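Local coordinates for ESAT-6-like protein MAB_3113 (Mycobacterium abscessus, PDB 4I0X), which is of unknown function but belongs to the secreted WXG100 (ESAT-6-like) proteins and forms the EsxEF complex with its partner MAB_3112, at residues Q18-S21 with R22-F26; Y58-A61 with H62-M66. The protein carries 4 engineered substitutions. All coordinates share one frame; numbering follows the deposited sequence.

In the fold
Both contacts are local, between side chains on nearby turns of one helix: contact 1 on helix 11-47 and contact 2 on helix 52-87, the two long antiparallel helices of the WXG100 hairpin. They lie on opposite sides of the chain's centre, with their own centres 25 Å apart and their nearest atoms about 11 Å apart, so neither touches the other. Each is tied to the opposite helix of the hairpin by a carboxylate: E80 takes R24 of contact 1, and E38 takes W65 of contact 2. Each also packs against the MAB_3112 chain. A sulfate ion, probably from the crystallisation liquor, is bound by R22 of contact 1.

Contact 1: Q18-S21 with R22-F26; sequences QVTS and RARGF. With SO4 (sulfate ion), chain M.
The guanidinium of R22 is gripped at its edge from two directions: Q18 OE1 lies in its plane beside NE, and a sulfate ion lies in the same plane beyond NH1 and NH2. The R22 NE to Q18 OE1 bond is 2.9 Å long and nearly straight (172°), and it reaches a lone pair of OE1 in the plane of the amide. The amide stands almost perpendicular to the guanidinium (89°), and NE alone donates to it. Q18 bends at its second torsion (chi2 54°) to bring OE1 back over the turn. On the sulfate, R22 NH1 binds O1 at 3.0 Å and R22 NH2 binds O3 at 2.7 Å, a two-pronged hold.

R24 folds back at chi3, laying one guanidinium face over S21 CA and T20 O, with R24 NH1 3.5 Å from S21 CA; R24 NH2 also comes 3.8 Å from the methyl T20 CG2. The salt bridge from R24 NE to E80 on helix 52-87 fixes the head. On this turn of helix 11-47, A23 packs on L76 and M79 of helix 52-87 and on M52 of the MAB_3112 chain.

In this crystal the R22 head is held against rotation, and the sulfate, with a long, weak ion pair to D29 of the MAB_3112 chain, would probably offset much of its charge.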
ATOM      1  N   GLN B  18     -10.559 -11.396 -10.814  1.00 11.56           N
ATOM      2  CA  GLN B  18     -10.739  -9.945 -10.978  1.00 12.69           C
ATOM      3  C   GLN B  18     -10.395  -9.131  -9.709  1.00 11.15           C
ATOM      4  O   GLN B  18      -9.768  -8.098  -9.801  1.00 11.20           O
ATOM      5  CB  GLN B  18     -12.169  -9.625 -11.495  1.00 13.12           C
ATOM      6  CG  GLN B  18     -12.545  -8.161 -11.547  1.00 13.93           C
ATOM      7  CD  GLN B  18     -11.579  -7.267 -12.337  1.00 21.78           C
ATOM      8  OE1 GLN B  18     -11.474  -6.053 -12.068  1.00 18.98           O
ATOM      9  NE2 GLN B  18     -10.911  -7.846 -13.341  1.00 15.04           N
ATOM     10  N   VAL B  19     -10.809  -9.605  -8.539  1.00 10.62           N
ATOM     11  CA  VAL B  19     -10.513  -8.926  -7.294  1.00 10.14           C
ATOM     12  C   VAL B  19      -9.005  -8.966  -7.059  1.00  9.55           C
ATOM     13  O   VAL B  19      -8.398  -7.989  -6.624  1.00 11.19           O
ATOM     14  CB  VAL B  19     -11.268  -9.579  -6.102  1.00 10.17           C
ATOM     15  CG1 VAL B  19     -10.806  -8.965  -4.782  1.00  9.94           C
ATOM     16  CG2 VAL B  19     -12.754  -9.466  -6.309  1.00 12.45           C
ATOM     17  N   THR B  20      -8.394 -10.088  -7.392  1.00 10.48           N
ATOM     18  CA  THR B  20      -6.971 -10.269  -7.150  1.00 11.45           C
ATOM     19  C   THR B  20      -6.228  -9.345  -8.068  1.00 16.47           C
ATOM     20  O   THR B  20      -5.217  -8.756  -7.687  1.00 12.85           O
ATOM     21  CB  THR B  20      -6.531 -11.739  -7.411  1.00 13.54           C
ATOM     22  OG1 THR B  20      -7.408 -12.611  -6.692  1.00 13.82           O
ATOM     23  CG2 THR B  20      -5.079 -11.950  -6.994  1.00 14.56           C
ATOM     24  N   SER B  21      -6.749  -9.208  -9.280  1.00 14.70           N
ATOM     25  CA  SER B  21      -6.168  -8.321 -10.268  1.00 13.97           C
ATOM     26  C   SER B  21      -6.253  -6.834  -9.788  1.00 16.05           C
ATOM     27  O   SER B  21      -5.303  -6.061  -9.970  1.00 11.30           O
ATOM     28  CB  SER B  21      -6.832  -8.555 -11.625  1.00 13.40           C
ATOM     29  OG  SER B  21      -6.406  -7.630 -12.593  1.00 29.13           O
ATOM     30  N   ARG B  22      -7.339  -6.467  -9.113  1.00 10.68           N
ATOM     31  CA  ARG B  22      -7.471  -5.112  -8.559  1.00 10.44           C
ATOM     32  C   ARG B  22      -6.476  -4.881  -7.401  1.00 13.44           C
ATOM     33  O   ARG B  22      -5.879  -3.790  -7.263  1.00 10.13           O
ATOM     34  CB  ARG B  22      -8.894  -4.850  -8.092  1.00 10.84           C
ATOM     35  CG  ARG B  22      -9.887  -4.790  -9.207  1.00 12.07           C
ATOM     36  CD  ARG B  22     -11.303  -4.533  -8.683  1.00 19.19           C
ATOM     37  NE  ARG B  22     -12.180  -4.405  -9.816  1.00 15.62           N
ATOM     38  CZ  ARG B  22     -13.305  -3.703  -9.879  1.00 15.79           C
ATOM     39  NH1 ARG B  22     -13.770  -3.029  -8.848  1.00 16.72           N
ATOM     40  NH2 ARG B  22     -13.975  -3.707 -11.007  1.00 17.33           N
ATOM     41  N   ALA B  23      -6.251  -5.928  -6.615  1.00 12.95           N
ATOM     42  CA  ALA B  23      -5.279  -5.880  -5.519  1.00 12.44           C
ATOM     43  C   ALA B  23      -3.844  -5.751  -6.056  1.00 13.15           C
ATOM     44  O   ALA B  23      -3.008  -5.120  -5.442  1.00 11.94           O
ATOM     45  CB  ALA B  23      -5.391  -7.137  -4.645  1.00 11.26           C
ATOM     46  N   ARG B  24      -3.562  -6.382  -7.181  1.00 11.26           N
ATOM     47  CA  ARG B  24      -2.296  -6.229  -7.856  1.00 12.06           C
ATOM     48  C   ARG B  24      -2.097  -4.813  -8.451  1.00 10.09           C
ATOM     49  O   ARG B  24      -1.047  -4.220  -8.332  1.00 10.30           O
ATOM     50  CB  ARG B  24      -2.175  -7.311  -8.907  1.00 13.49           C
ATOM     51  CG  ARG B  24      -0.928  -7.256  -9.742  1.00 32.77           C
ATOM     52  CD  ARG B  24      -1.015  -8.305 -10.849  1.00 41.24           C
ATOM     53  NE  ARG B  24      -1.589  -9.537 -10.322  1.00 41.10           N
ATOM     54  CZ  ARG B  24      -2.672 -10.157 -10.774  1.00 39.64           C
ATOM     55  NH1 ARG B  24      -3.347  -9.713 -11.827  1.00 48.71           N
ATOM     56  NH2 ARG B  24      -3.067 -11.268 -10.173  1.00 41.42           N
ATOM     57  N   GLY B  25      -3.138  -4.267  -9.039  1.00 11.25           N
ATOM     58  CA  GLY B  25      -3.141  -2.915  -9.534  1.00 16.41           C
ATOM     59  C   GLY B  25      -2.916  -1.940  -8.411  1.00 16.36           C
ATOM     60  O   GLY B  25      -2.216  -0.946  -8.575  1.00 18.01           O
ATOM     61  N   PHE B  26      -3.491  -2.233  -7.263  1.00 11.37           N
ATOM     62  CA  PHE B  26      -3.315  -1.362  -6.108  1.00 12.58           C
ATOM     63  C   PHE B  26      -1.865  -1.417  -5.611  1.00 12.24           C
ATOM     64  O   PHE B  26      -1.259  -0.385  -5.389  1.00 12.71           O
ATOM     65  CB  PHE B  26      -4.266  -1.773  -5.000  1.00 14.37           C
ATOM     66  CG  PHE B  26      -4.207  -0.898  -3.803  1.00 13.77           C
ATOM     67  CD1 PHE B  26      -4.711   0.385  -3.844  1.00 10.48           C
ATOM     68  CD2 PHE B  26      -3.671  -1.360  -2.633  1.00 13.84           C
ATOM     69  CE1 PHE B  26      -4.666   1.197  -2.713  1.00 14.41           C
ATOM     70  CE2 PHE B  26      -3.634  -0.549  -1.490  1.00 23.29           C
ATOM     71  CZ  PHE B  26      -4.142   0.726  -1.546  1.00 16.78           C
TER
HETATM   72  S   SO4 M 201     -16.780  -1.485  -9.970  1.00 42.49           S
HETATM   73  O1  SO4 M 201     -15.960  -0.937  -8.897  1.00 42.70           O
HETATM   74  O2  SO4 M 201     -17.725  -0.473 -10.426  1.00 50.93           O
HETATM   75  O3  SO4 M 201     -15.923  -1.857 -11.078  1.00 39.55           O
HETATM   76  O4  SO4 M 201     -17.549  -2.681  -9.545  1.00 36.88           O

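Contact 2: Y58-A61 with H62-M66; sequences YSQA and HKEWM. Engineered in segment 58-61: Q60 (natural residue Glu).
Y58, H62 and W65 form an aromatic cluster whose rings meet obliquely. H62 CB sits over one face of the Y58 ring, a CH-pi contact 4.1 Å from the ring centroid, and its imidazole then leans past the phenol end, bringing H62 CD2 to 3.6 Å from Y58 OH. The two ring planes are 33° apart. The W65 side chain crosses Y58 at about a right angle, the ring planes 70° apart, and W65 CH2 comes within 3.7 Å of Y58 CE1.

W65 takes its position from an unusual first torsion: CG lies between the backbone N and the carbonyl carbon (chi1 72°), which folds the indole back over the preceding turn. One face then lies on the backbone, with A61 O 3.0 Å above its plane near the rim and H62 CA over its centre, while A61 CB meets W65 CZ3 at 3.7 Å. A61 O meanwhile accepts the backbone bond from W65 N.

A water at the imidazole edge joins H62 ND1 to S59 O, 2.9 Å from each, and so helps to hold the ring's rotation. Q60, an engineered residue, merely brushes E64, with Q60 CG 4.0 Å from E64 OE1.

Across the hairpin, Y58 OH bonds to Q42 and W65 NE1 to E38, both on helix 11-47, where Y58 also packs on A41 and W65 on L37. A61 and W65 meanwhile meet I66 and A62 of the MAB_3112 chain, placing the cluster where this helix joins both its hairpin mate and the partner subunit.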
ATOM      1  N   TYR B  58      11.757  12.281   8.055  1.00 20.21           N
ATOM      2  CA  TYR B  58      11.640  11.568   6.798  1.00 18.79           C
ATOM      3  C   TYR B  58      12.037  10.112   6.976  1.00 16.55           C
ATOM      4  O   TYR B  58      11.357   9.191   6.508  1.00 18.55           O
ATOM      5  CB  TYR B  58      12.513  12.173   5.704  1.00 21.82           C
ATOM      6  CG  TYR B  58      12.458  11.298   4.489  1.00 23.11           C
ATOM      7  CD1 TYR B  58      11.271  11.168   3.774  1.00 20.08           C
ATOM      8  CD2 TYR B  58      13.558  10.556   4.084  1.00 22.47           C
ATOM      9  CE1 TYR B  58      11.193  10.344   2.684  1.00 23.43           C
ATOM     10  CE2 TYR B  58      13.490   9.727   2.992  1.00 25.43           C
ATOM     11  CZ  TYR B  58      12.301   9.618   2.295  1.00 26.83           C
ATOM     12  OH  TYR B  58      12.210   8.786   1.197  1.00 29.37           O
ATOM     13  N   SER B  59      13.148   9.910   7.656  1.00 17.77           N
ATOM     14  CA  SER B  59      13.687   8.596   7.817  1.00 18.51           C
ATOM     15  C   SER B  59      12.636   7.685   8.529  1.00 18.42           C
ATOM     16  O   SER B  59      12.448   6.533   8.158  1.00 18.21           O
ATOM     17  CB  SER B  59      15.030   8.678   8.548  1.00 20.35           C
ATOM     18  OG  SER B  59      15.554   7.407   8.764  1.00 27.42           O
ATOM     19  N   GLN B  60      11.947   8.234   9.523  1.00 18.77           N
ATOM     20  CA  GLN B  60      10.977   7.469  10.301  1.00 19.15           C
ATOM     21  C   GLN B  60       9.805   7.048   9.442  1.00 17.58           C
ATOM     22  O   GLN B  60       9.401   5.903   9.489  1.00 17.62           O
ATOM     23  CB  GLN B  60      10.451   8.317  11.461  1.00 24.61           C
ATOM     24  CG  GLN B  60      10.027   7.537  12.671  1.00 36.01           C
ATOM     25  CD  GLN B  60      11.150   7.407  13.696  1.00 45.86           C
ATOM     26  OE1 GLN B  60      11.862   8.372  13.993  1.00 48.66           O
ATOM     27  NE2 GLN B  60      11.305   6.212  14.246  1.00 44.86           N
ATOM     28  N   ALA B  61       9.247   7.995   8.682  1.00 16.41           N
ATOM     29  CA  ALA B  61       8.101   7.727   7.829  1.00 15.15           C
ATOM     30  C   ALA B  61       8.515   6.726   6.766  1.00 18.02           C
ATOM     31  O   ALA B  61       7.801   5.786   6.511  1.00 13.96           O
ATOM     32  CB  ALA B  61       7.607   8.990   7.203  1.00 15.51           C
ATOM     33  N   HIS B  62       9.700   6.918   6.193  1.00 14.69           N
ATOM     34  CA  HIS B  62      10.199   6.038   5.155  1.00 16.93           C
ATOM     35  C   HIS B  62      10.413   4.581   5.644  1.00 15.18           C
ATOM     36  O   HIS B  62      10.106   3.618   4.945  1.00 15.02           O
ATOM     37  CB  HIS B  62      11.492   6.604   4.581  1.00 15.06           C
ATOM     38  CG  HIS B  62      12.214   5.649   3.689  1.00 20.78           C
ATOM     39  ND1 HIS B  62      13.188   4.788   4.152  1.00 32.88           N
ATOM     40  CD2 HIS B  62      12.074   5.383   2.370  1.00 27.51           C
ATOM     41  CE1 HIS B  62      13.629   4.043   3.151  1.00 31.58           C
ATOM     42  NE2 HIS B  62      12.968   4.384   2.058  1.00 28.14           N
ATOM     43  N   LYS B  63      10.928   4.444   6.847  1.00 16.44           N
ATOM     44  CA  LYS B  63      11.062   3.157   7.463  1.00 17.56           C
ATOM     45  C   LYS B  63       9.674   2.521   7.567  1.00 16.87           C
ATOM     46  O   LYS B  63       9.505   1.382   7.226  1.00 16.80           O
ATOM     47  CB  LYS B  63      11.750   3.276   8.821  1.00 19.49           C
ATOM     48  CG  LYS B  63      11.939   1.929   9.557  1.00 23.99           C
ATOM     49  CD  LYS B  63      12.664   0.888   8.690  1.00 32.46           C
ATOM     50  CE  LYS B  63      13.162  -0.316   9.527  1.00 35.97           C
ATOM     51  NZ  LYS B  63      14.232   0.101  10.516  1.00 36.97           N
ATOM     52  N   GLU B  64       8.672   3.277   8.003  1.00 20.51           N
ATOM     53  CA  GLU B  64       7.354   2.693   8.208  1.00 17.37           C
ATOM     54  C   GLU B  64       6.759   2.246   6.891  1.00 19.28           C
ATOM     55  O   GLU B  64       6.240   1.129   6.779  1.00 18.65           O
ATOM     56  CB  GLU B  64       6.408   3.665   8.916  1.00 17.50           C
ATOM     57  CG  GLU B  64       6.787   3.920  10.327  1.00 33.10           C
ATOM     58  CD  GLU B  64       6.154   5.169  10.893  1.00 48.05           C
ATOM     59  OE1 GLU B  64       6.607   5.635  11.972  1.00 54.31           O
ATOM     60  OE2 GLU B  64       5.198   5.675  10.264  1.00 51.29           O
ATOM     61  N   TRP B  65       6.834   3.080   5.866  1.00 15.28           N
ATOM     62  CA  TRP B  65       6.162   2.677   4.654  1.00 12.42           C
ATOM     63  C   TRP B  65       6.871   1.599   3.870  1.00 12.51           C
ATOM     64  O   TRP B  65       6.227   0.868   3.136  1.00 13.95           O
ATOM     65  CB  TRP B  65       5.779   3.854   3.772  1.00 15.98           C
ATOM     66  CG  TRP B  65       6.817   4.593   3.032  1.00 11.72           C
ATOM     67  CD1 TRP B  65       7.690   4.120   2.133  1.00 14.31           C
ATOM     68  CD2 TRP B  65       7.008   6.008   3.086  1.00 15.41           C
ATOM     69  NE1 TRP B  65       8.442   5.159   1.613  1.00 17.08           N
ATOM     70  CE2 TRP B  65       8.034   6.326   2.195  1.00 17.89           C
ATOM     71  CE3 TRP B  65       6.406   7.035   3.825  1.00 20.87           C
ATOM     72  CZ2 TRP B  65       8.489   7.627   2.021  1.00 23.59           C
ATOM     73  CZ3 TRP B  65       6.859   8.313   3.656  1.00 25.53           C
ATOM     74  CH2 TRP B  65       7.883   8.603   2.755  1.00 24.25           C
ATOM     75  N   MET B  66       8.186   1.502   4.053  1.00 15.37           N
ATOM     76  CA  MET B  66       8.994   0.487   3.416  1.00 17.23           C
ATOM     77  C   MET B  66       8.664  -0.863   4.045  1.00 18.81           C
ATOM     78  O   MET B  66       8.471  -1.842   3.349  1.00 15.52           O
ATOM     79  CB  MET B  66      10.484   0.792   3.617  1.00 15.91           C
ATOM     80  CG  MET B  66      11.438  -0.165   2.937  1.00 32.32           C
ATOM     81  SD  MET B  66      13.157   0.378   3.126  1.00 42.77           S
ATOM     82  CE  MET B  66      13.493  -0.188   4.799  1.00 54.33           C
TER
HETATM   83  O   HOH W   1      14.387   4.950   6.772  1.00 25.68           O